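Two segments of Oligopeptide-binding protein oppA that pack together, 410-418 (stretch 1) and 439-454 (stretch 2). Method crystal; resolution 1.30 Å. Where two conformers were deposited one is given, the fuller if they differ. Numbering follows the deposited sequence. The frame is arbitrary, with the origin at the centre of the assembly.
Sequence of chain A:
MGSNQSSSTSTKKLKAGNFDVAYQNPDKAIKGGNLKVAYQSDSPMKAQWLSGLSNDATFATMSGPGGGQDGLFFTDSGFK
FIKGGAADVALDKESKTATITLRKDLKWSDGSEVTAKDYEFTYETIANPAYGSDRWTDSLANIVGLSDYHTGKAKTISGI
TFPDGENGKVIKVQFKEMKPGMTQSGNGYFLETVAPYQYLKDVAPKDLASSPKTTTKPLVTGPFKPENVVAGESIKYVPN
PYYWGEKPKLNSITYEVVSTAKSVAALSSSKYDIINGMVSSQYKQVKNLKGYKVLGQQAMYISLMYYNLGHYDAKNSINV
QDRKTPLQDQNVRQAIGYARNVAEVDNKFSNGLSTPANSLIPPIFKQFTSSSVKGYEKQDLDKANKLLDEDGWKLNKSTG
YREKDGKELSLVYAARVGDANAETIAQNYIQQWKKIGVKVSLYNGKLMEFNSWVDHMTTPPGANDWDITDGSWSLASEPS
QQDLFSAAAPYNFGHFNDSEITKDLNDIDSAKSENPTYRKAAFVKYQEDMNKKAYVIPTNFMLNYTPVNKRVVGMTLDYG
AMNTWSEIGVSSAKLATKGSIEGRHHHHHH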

# COMPACT_ATOMS: atom_id res chain seq x y z
N SER A 410 -5.28 -20.26 22.59
CA SER A 410 -6.10 -20.42 21.39
C SER A 410 -6.26 -19.05 20.74
O SER A 410 -6.46 -18.06 21.44
CB SER A 410 -7.46 -21.01 21.73
OG SER A 410 -7.32 -22.24 22.43
N LEU A 411 -6.12 -19.01 19.43
CA LEU A 411 -6.17 -17.74 18.66
C LEU A 411 -6.93 -17.93 17.35
O LEU A 411 -6.95 -18.97 16.77
CB LEU A 411 -4.73 -17.23 18.34
CG LEU A 411 -3.85 -17.05 19.60
CD1 LEU A 411 -2.37 -16.84 19.22
CD2 LEU A 411 -4.31 -15.89 20.41
N VAL A 412 -7.48 -16.82 16.90
CA VAL A 412 -8.18 -16.76 15.62
C VAL A 412 -7.29 -16.14 14.55
O VAL A 412 -6.82 -15.05 14.71
CB VAL A 412 -9.49 -15.92 15.77
CG1 VAL A 412 -10.12 -15.69 14.39
CG2 VAL A 412 -10.50 -16.58 16.75
N TYR A 413 -7.17 -16.85 13.45
CA TYR A 413 -6.34 -16.43 12.31
C TYR A 413 -7.25 -16.01 11.15
O TYR A 413 -7.88 -16.83 10.53
CB TYR A 413 -5.53 -17.62 11.86
CG TYR A 413 -4.56 -17.47 10.65
CD1 TYR A 413 -4.07 -16.23 10.20
CD2 TYR A 413 -4.09 -18.61 9.98
CE1 TYR A 413 -3.18 -16.17 9.12
CE2 TYR A 413 -3.23 -18.55 8.97
CZ TYR A 413 -2.78 -17.31 8.53
OH TYR A 413 -1.91 -17.21 7.50
N ALA A 414 -7.30 -14.71 10.92
CA ALA A 414 -8.05 -14.15 9.78
C ALA A 414 -7.22 -14.26 8.45
O ALA A 414 -6.75 -13.28 7.93
CB ALA A 414 -8.46 -12.67 10.05
N ALA A 415 -7.00 -15.47 7.99
CA ALA A 415 -6.31 -15.72 6.74
C ALA A 415 -7.22 -15.29 5.58
O ALA A 415 -8.43 -15.36 5.64
CB ALA A 415 -5.93 -17.20 6.64
N ARG A 416 -6.55 -14.83 4.54
CA ARG A 416 -7.21 -14.27 3.36
C ARG A 416 -7.31 -15.25 2.18
O ARG A 416 -6.52 -16.12 2.02
CB ARG A 416 -6.45 -13.01 2.91
CG ARG A 416 -6.27 -11.95 4.02
CD ARG A 416 -5.81 -10.61 3.46
NE ARG A 416 -4.54 -10.73 2.83
CZ ARG A 416 -3.91 -9.72 2.28
NH1 ARG A 416 -4.46 -8.55 2.25
NH2 ARG A 416 -2.78 -9.92 1.68
N VAL A 417 -8.33 -15.02 1.36
CA VAL A 417 -8.48 -15.71 0.09
C VAL A 417 -7.22 -15.39 -0.71
O VAL A 417 -6.70 -14.32 -0.63
CB VAL A 417 -9.76 -15.16 -0.63
CG1 VAL A 417 -9.82 -15.58 -2.15
CG2 VAL A 417 -11.00 -15.70 0.10
N GLY A 418 -6.74 -16.37 -1.47
CA GLY A 418 -5.69 -16.16 -2.45
C GLY A 418 -5.88 -17.08 -3.64
O GLY A 418 -6.95 -17.29 -4.12
N LYS A 439 -3.18 -23.36 19.56
CA LYS A 439 -4.37 -23.72 18.82
C LYS A 439 -4.87 -22.51 18.01
O LYS A 439 -5.23 -21.52 18.53
CB LYS A 439 -5.51 -24.20 19.74
CG LYS A 439 -6.68 -24.77 18.94
CD LYS A 439 -7.92 -24.91 19.80
CE LYS A 439 -7.80 -26.09 20.61
NZ LYS A 439 -9.04 -26.40 21.42
N VAL A 440 -4.83 -22.66 16.71
CA VAL A 440 -5.19 -21.56 15.80
C VAL A 440 -6.32 -22.05 14.87
O VAL A 440 -6.24 -23.09 14.30
CB VAL A 440 -3.94 -21.12 14.99
CG1 VAL A 440 -4.32 -20.01 13.97
CG2 VAL A 440 -2.87 -20.61 15.89
N SER A 441 -7.36 -21.25 14.74
CA SER A 441 -8.47 -21.59 13.86
C SER A 441 -8.82 -20.41 12.98
O SER A 441 -8.69 -19.24 13.37
CB SER A 441 -9.68 -22.05 14.66
OG SER A 441 -10.16 -21.04 15.51
N LEU A 442 -9.28 -20.72 11.75
CA LEU A 442 -9.64 -19.71 10.76
C LEU A 442 -10.83 -18.87 11.24
O LEU A 442 -11.77 -19.40 11.83
CB LEU A 442 -9.96 -20.36 9.42
CG LEU A 442 -8.80 -21.05 8.70
CD1 LEU A 442 -9.26 -21.66 7.39
CD2 LEU A 442 -7.66 -20.07 8.46
N TYR A 443 -10.84 -17.60 10.89
CA TYR A 443 -11.98 -16.72 11.14
C TYR A 443 -13.22 -17.25 10.40
O TYR A 443 -13.23 -17.40 9.23
CB TYR A 443 -11.65 -15.30 10.64
CG TYR A 443 -12.68 -14.25 11.02
CD1 TYR A 443 -12.44 -13.40 12.09
CD2 TYR A 443 -13.87 -14.13 10.31
CE1 TYR A 443 -13.36 -12.44 12.46
CE2 TYR A 443 -14.78 -13.17 10.67
CZ TYR A 443 -14.52 -12.34 11.73
OH TYR A 443 -15.48 -11.42 12.07
N ASN A 444 -14.22 -17.58 11.20
CA ASN A 444 -15.48 -18.18 10.70
C ASN A 444 -15.26 -19.47 9.90
O ASN A 444 -16.06 -19.82 9.07
CB ASN A 444 -16.34 -17.16 9.93
CG ASN A 444 -16.96 -16.12 10.89
OD1 ASN A 444 -16.86 -16.20 12.07
ND2 ASN A 444 -17.66 -15.16 10.32
N GLY A 445 -14.16 -20.15 10.17
CA GLY A 445 -13.88 -21.46 9.57
C GLY A 445 -13.54 -21.42 8.10
O GLY A 445 -13.62 -22.41 7.45
N LYS A 446 -13.19 -20.25 7.57
CA LYS A 446 -12.88 -20.11 6.15
C LYS A 446 -11.91 -18.95 5.91
O LYS A 446 -11.65 -18.19 6.76
CB LYS A 446 -14.19 -19.80 5.41
CG LYS A 446 -14.84 -18.56 5.86
CD LYS A 446 -16.07 -18.36 4.96
CE LYS A 446 -16.42 -17.00 4.88
NZ LYS A 446 -15.51 -16.10 4.23
N LEU A 447 -11.45 -18.85 4.69
CA LEU A 447 -10.62 -17.72 4.25
C LEU A 447 -11.47 -16.50 3.99
O LEU A 447 -12.55 -16.58 3.55
CB LEU A 447 -9.85 -18.13 2.99
CG LEU A 447 -8.89 -19.32 3.12
CD1 LEU A 447 -8.18 -19.51 1.72
CD2 LEU A 447 -7.89 -19.08 4.23
N MET A 448 -10.92 -15.33 4.25
CA MET A 448 -11.68 -14.08 4.20
C MET A 448 -11.51 -13.38 2.85
O MET A 448 -10.42 -13.18 2.39
CB MET A 448 -11.20 -13.16 5.34
CG MET A 448 -12.12 -11.93 5.53
SD MET A 448 -11.72 -10.94 6.99
CE MET A 448 -12.31 -12.04 8.29
N GLU A 449 -12.61 -13.00 2.25
CA GLU A 449 -12.63 -12.23 0.97
C GLU A 449 -11.93 -10.84 1.17
O GLU A 449 -12.04 -10.21 2.19
CB GLU A 449 -14.10 -12.06 0.51
CG GLU A 449 -14.27 -11.34 -0.85
CD GLU A 449 -14.38 -9.83 -0.74
OE1 GLU A 449 -14.87 -9.35 0.28
OE2 GLU A 449 -13.99 -9.18 -1.68
N PHE A 450 -11.20 -10.44 0.15
CA PHE A 450 -10.31 -9.28 0.25
C PHE A 450 -10.98 -7.93 0.62
O PHE A 450 -10.55 -7.29 1.52
CB PHE A 450 -9.48 -9.13 -1.01
CG PHE A 450 -8.56 -7.91 -1.00
CD1 PHE A 450 -7.43 -7.83 -0.18
CD2 PHE A 450 -8.84 -6.84 -1.80
CE1 PHE A 450 -6.61 -6.67 -0.21
CE2 PHE A 450 -8.02 -5.72 -1.83
CZ PHE A 450 -6.92 -5.64 -1.04
N ASN A 451 -12.04 -7.55 -0.09
CA ASN A 451 -12.71 -6.28 0.22
C ASN A 451 -13.27 -6.29 1.65
O ASN A 451 -13.15 -5.33 2.33
CB ASN A 451 -13.81 -5.95 -0.83
CG ASN A 451 -13.26 -5.67 -2.23
OD1 ASN A 451 -12.15 -5.25 -2.42
ND2 ASN A 451 -14.09 -5.92 -3.23
N SER A 452 -13.84 -7.41 2.07
CA SER A 452 -14.32 -7.58 3.45
C SER A 452 -13.18 -7.41 4.46
O SER A 452 -13.32 -6.74 5.48
CB SER A 452 -14.96 -8.96 3.62
OG SER A 452 -16.19 -9.04 2.91
N TRP A 453 -12.05 -8.02 4.15
CA TRP A 453 -10.87 -7.94 5.03
C TRP A 453 -10.39 -6.49 5.18
O TRP A 453 -10.11 -6.05 6.23
CB TRP A 453 -9.76 -8.81 4.47
CG TRP A 453 -8.45 -8.77 5.29
CD1 TRP A 453 -8.12 -9.53 6.35
CD2 TRP A 453 -7.35 -7.92 5.04
NE1 TRP A 453 -6.88 -9.21 6.78
CE2 TRP A 453 -6.37 -8.22 6.00
CE3 TRP A 453 -7.09 -6.95 4.09
CZ2 TRP A 453 -5.14 -7.55 6.06
CZ3 TRP A 453 -5.87 -6.30 4.13
CH2 TRP A 453 -4.90 -6.61 5.11
N VAL A 454 -10.33 -5.76 4.08
CA VAL A 454 -9.92 -4.36 4.12
C VAL A 454 -10.87 -3.56 5.03
O VAL A 454 -10.43 -2.80 5.87
CB VAL A 454 -9.84 -3.69 2.71
CG1 VAL A 454 -9.46 -2.17 2.86
CG2 VAL A 454 -8.77 -4.38 1.84
O HOH W 1 -8.40 -21.31 18.02
O HOH W 2 -10.00 -16.27 7.83

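The two stretches meet first as parallel strands, with Ser-410 paired to Lys-439 and Tyr-413 to Leu-442. The ladder rests on Leu-411 N to Lys-439 O (2.8 Å), Ser-441 N to Leu-411 O (3.1 Å), Tyr-413 N to Ser-441 O (2.8 Å, 175° at the hydrogen) and Tyr-443 N to Tyr-413 O (3.1 Å). On the sheet face bearing Leu-411 and Tyr-413, Val-440 CG1 presses on Tyr-413 CB at 3.4 Å, while Leu-442 CD2 lies 4.1 Å from Tyr-413 CD2 and 3.8 Å from Ala-415 CB. That methyl rests in the notch where ring and alanine meet.

Beyond the strands, stretch 2 loops out at Asn-444 and Gly-445, which bury no surface here, and returns at Leu-447. Two hydrogen bonds fasten the return: Met-448 N to Ala-415 O (2.9 Å) and Val-417 N to Met-448 O (3.0 Å). Leu-447 points toward stretch 1, its CD2 3.6 Å from Ala-415 CB and its CB 3.9 Å from Val-417 CG2, so its side chain bridges both.

Arg-416 starts away from stretch 2, but its side chain, bent at chi1 and chi3, passes over the Trp-453 face, guanidinium tilted. Arg-416 CD sits 3.5 Å from the Trp-453 five-membered-ring centroid and Arg-416 CZ 4.3 Å from the six-membered one, 11° and 10° off the normals: a CH-pi contact continuing into a cation-pi one.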